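Local coordinates for protein 4-hydroxybenzoyl-CoA thioesterase (Pseudomonas sp. CBS3, PDB 1BVQ) that hydrolyses 4-hydroxybenzoyl-CoA to 4-hydroxybenzoate and coenzyme A, the last step in converting 4-chlorobenzoate to 4-hydroxybenzoate, at residues 66-71 with 109-114. Residues are numbered along the deposited sequence; the frame is centred on the assembly and turned at random.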
loop_
_atom_site.group_PDB
_atom_site.type_symbol
_atom_site.label_atom_id
_atom_site.label_comp_id
_atom_site.label_asym_id
_atom_site.label_seq_id
_atom_site.Cartn_x
_atom_site.Cartn_y
_atom_site.Cartn_z
ATOM N N ALA A 66 -2.471 16.906 10.820
ATOM C CA ALA A 66 -3.574 16.762 9.880
ATOM C C ALA A 66 -4.919 16.741 10.591
ATOM O O ALA A 66 -5.030 16.290 11.719
ATOM C CB ALA A 66 -3.501 15.417 9.187
ATOM N N SER A 67 -5.911 17.228 9.982
ATOM C CA SER A 67 -7.307 17.254 10.422
ATOM C C SER A 67 -8.148 16.778 9.255
ATOM O O SER A 67 -7.984 17.257 8.132
ATOM C CB SER A 67 -7.688 18.710 10.821
ATOM O OG SER A 67 -8.421 18.738 12.045
ATOM N N PHE A 68 -9.025 15.827 9.521
ATOM C CA PHE A 68 -9.922 15.303 8.474
ATOM C C PHE A 68 -11.294 15.798 8.822
ATOM O O PHE A 68 -11.806 15.597 9.939
ATOM C CB PHE A 68 -9.878 13.760 8.407
ATOM C CG PHE A 68 -8.451 13.178 8.344
ATOM C CD1 PHE A 68 -7.678 13.095 9.508
ATOM C CD2 PHE A 68 -7.910 12.721 7.127
ATOM C CE1 PHE A 68 -6.383 12.563 9.470
ATOM C CE2 PHE A 68 -6.609 12.187 7.091
ATOM C CZ PHE A 68 -5.849 12.109 8.265
ATOM N N VAL A 69 -11.916 16.458 7.902
ATOM C CA VAL A 69 -13.166 16.959 8.243
ATOM C C VAL A 69 -14.292 16.244 7.613
ATOM O O VAL A 69 -15.335 16.207 8.205
ATOM C CB VAL A 69 -13.366 18.424 7.899
ATOM C CG1 VAL A 69 -13.004 19.320 9.090
ATOM C CG2 VAL A 69 -12.537 18.884 6.716
ATOM N N CYS A 70 -14.075 15.668 6.439
ATOM C CA CYS A 70 -15.182 14.979 5.643
ATOM C C CYS A 70 -14.714 13.616 5.091
ATOM O O CYS A 70 -13.535 13.381 4.945
ATOM C CB CYS A 70 -15.478 15.922 4.472
ATOM S SG CYS A 70 -16.791 15.354 3.310
ATOM N N THR A 71 -15.642 12.688 4.765
ATOM C CA THR A 71 -15.222 11.364 4.188
ATOM C C THR A 71 -15.010 11.460 2.667
ATOM O O THR A 71 -15.491 12.389 1.999
ATOM C CB THR A 71 -16.250 10.261 4.388
ATOM O OG1 THR A 71 -17.537 10.735 4.023
ATOM C CG2 THR A 71 -16.308 9.754 5.826
ATOM N N LEU A 109 -14.276 20.325 1.622
ATOM C CA LEU A 109 -12.889 20.230 2.025
ATOM C C LEU A 109 -12.775 18.895 2.750
ATOM O O LEU A 109 -13.658 18.523 3.543
ATOM C CB LEU A 109 -12.488 21.449 2.919
ATOM C CG LEU A 109 -11.231 21.264 3.785
ATOM C CD1 LEU A 109 -9.981 21.710 3.049
ATOM C CD2 LEU A 109 -11.289 22.095 5.087
ATOM N N VAL A 110 -11.800 18.104 2.348
ATOM C CA VAL A 110 -11.674 16.809 2.950
ATOM C C VAL A 110 -10.665 16.732 4.023
ATOM O O VAL A 110 -10.872 16.068 5.030
ATOM C CB VAL A 110 -11.362 15.778 1.888
ATOM C CG1 VAL A 110 -10.729 14.601 2.607
ATOM C CG2 VAL A 110 -12.721 15.320 1.373
ATOM N N MET A 111 -9.556 17.417 3.788
ATOM C CA MET A 111 -8.521 17.377 4.783
ATOM C C MET A 111 -7.530 18.509 4.623
ATOM O O MET A 111 -7.394 19.114 3.553
ATOM C CB MET A 111 -7.805 16.022 4.639
ATOM C CG MET A 111 -6.497 15.959 5.340
ATOM S SD MET A 111 -5.447 14.903 4.353
ATOM C CE MET A 111 -4.700 14.105 5.772
ATOM N N ARG A 112 -6.859 18.776 5.733
ATOM C CA ARG A 112 -5.856 19.811 5.788
ATOM C C ARG A 112 -4.701 19.213 6.528
ATOM O O ARG A 112 -4.917 18.466 7.479
ATOM C CB ARG A 112 -6.382 21.038 6.524
ATOM C CG ARG A 112 -7.269 21.931 5.666
ATOM C CD ARG A 112 -6.578 23.201 5.211
ATOM N NE ARG A 112 -7.571 24.214 4.847
ATOM C CZ ARG A 112 -7.502 25.512 5.176
ATOM N NH1 ARG A 112 -6.466 26.011 5.885
ATOM N NH2 ARG A 112 -8.515 26.314 4.762
ATOM N N ALA A 113 -3.480 19.518 6.098
ATOM C CA ALA A 113 -2.331 18.956 6.787
ATOM C C ALA A 113 -1.102 19.820 6.611
ATOM O O ALA A 113 -0.865 20.414 5.566
ATOM C CB ALA A 113 -1.969 17.591 6.197
ATOM N N ASP A 114 -0.329 19.879 7.663
ATOM C CA ASP A 114 0.884 20.638 7.652
ATOM C C ASP A 114 1.990 19.616 7.863
ATOM O O ASP A 114 1.987 18.872 8.854
ATOM C CB ASP A 114 0.925 21.672 8.790
ATOM C CG ASP A 114 0.271 22.989 8.602
ATOM O OD1 ASP A 114 -0.033 23.288 7.411
ATOM O OD2 ASP A 114 0.080 23.702 9.525
#
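With CG of F68 opposite its carbonyl carbon (chi1 -50°) and CG of M111 opposite its backbone N (chi1 165°), these two side chains run abreast off one face of the sheet. The thioether then bends at its second and third torsions, and SD of M111 comes to 4.9 Å from the centroid of the F68 ring, a Met-aromatic contact of oblique approach. The methyl end reaches further along the strand, its CE lying 3.8 Å from CB of A66, while CB of A66 also meets CB of A113 at 4.0 Å. Cutting F68 back to an alanine would remove the ring, and the M111 thioether, still resting on A66 and the helix, would probably be less firmly held.

Beneath these side chains lies a standard antiparallel ladder, in which the two residues of a pair send their side chains to the same face. A66 faces A113 and F68 faces M111 as non-hydrogen-bonded pairs; between them S67 and R112 form a hydrogen-bonded pair, with N of S67 3.0 Å from O of R112 and the return bond from R112 N to S67 O at 3.1 Å, both nearly straight. The ladder frays at V69, whose N still donates to O of V110 at 3.1 Å but from well above the carbonyl plane. There CG2 of V69 packs on CD2 of L109 at 3.8 Å, and beyond it CB of C70 rests 3.3 Å from O of L109.

Strand 107-123 carries a classic beta bulge here, V110 and M111 sharing V98 of strand 92-101 as their backbone partner. In this hot-dog fold the sheet wraps helix 25-42, whose Y27 and L31 pack on M111, and A66 and S67 pair with a strand of a second subunit, carrying the antiparallel sheet across the interface.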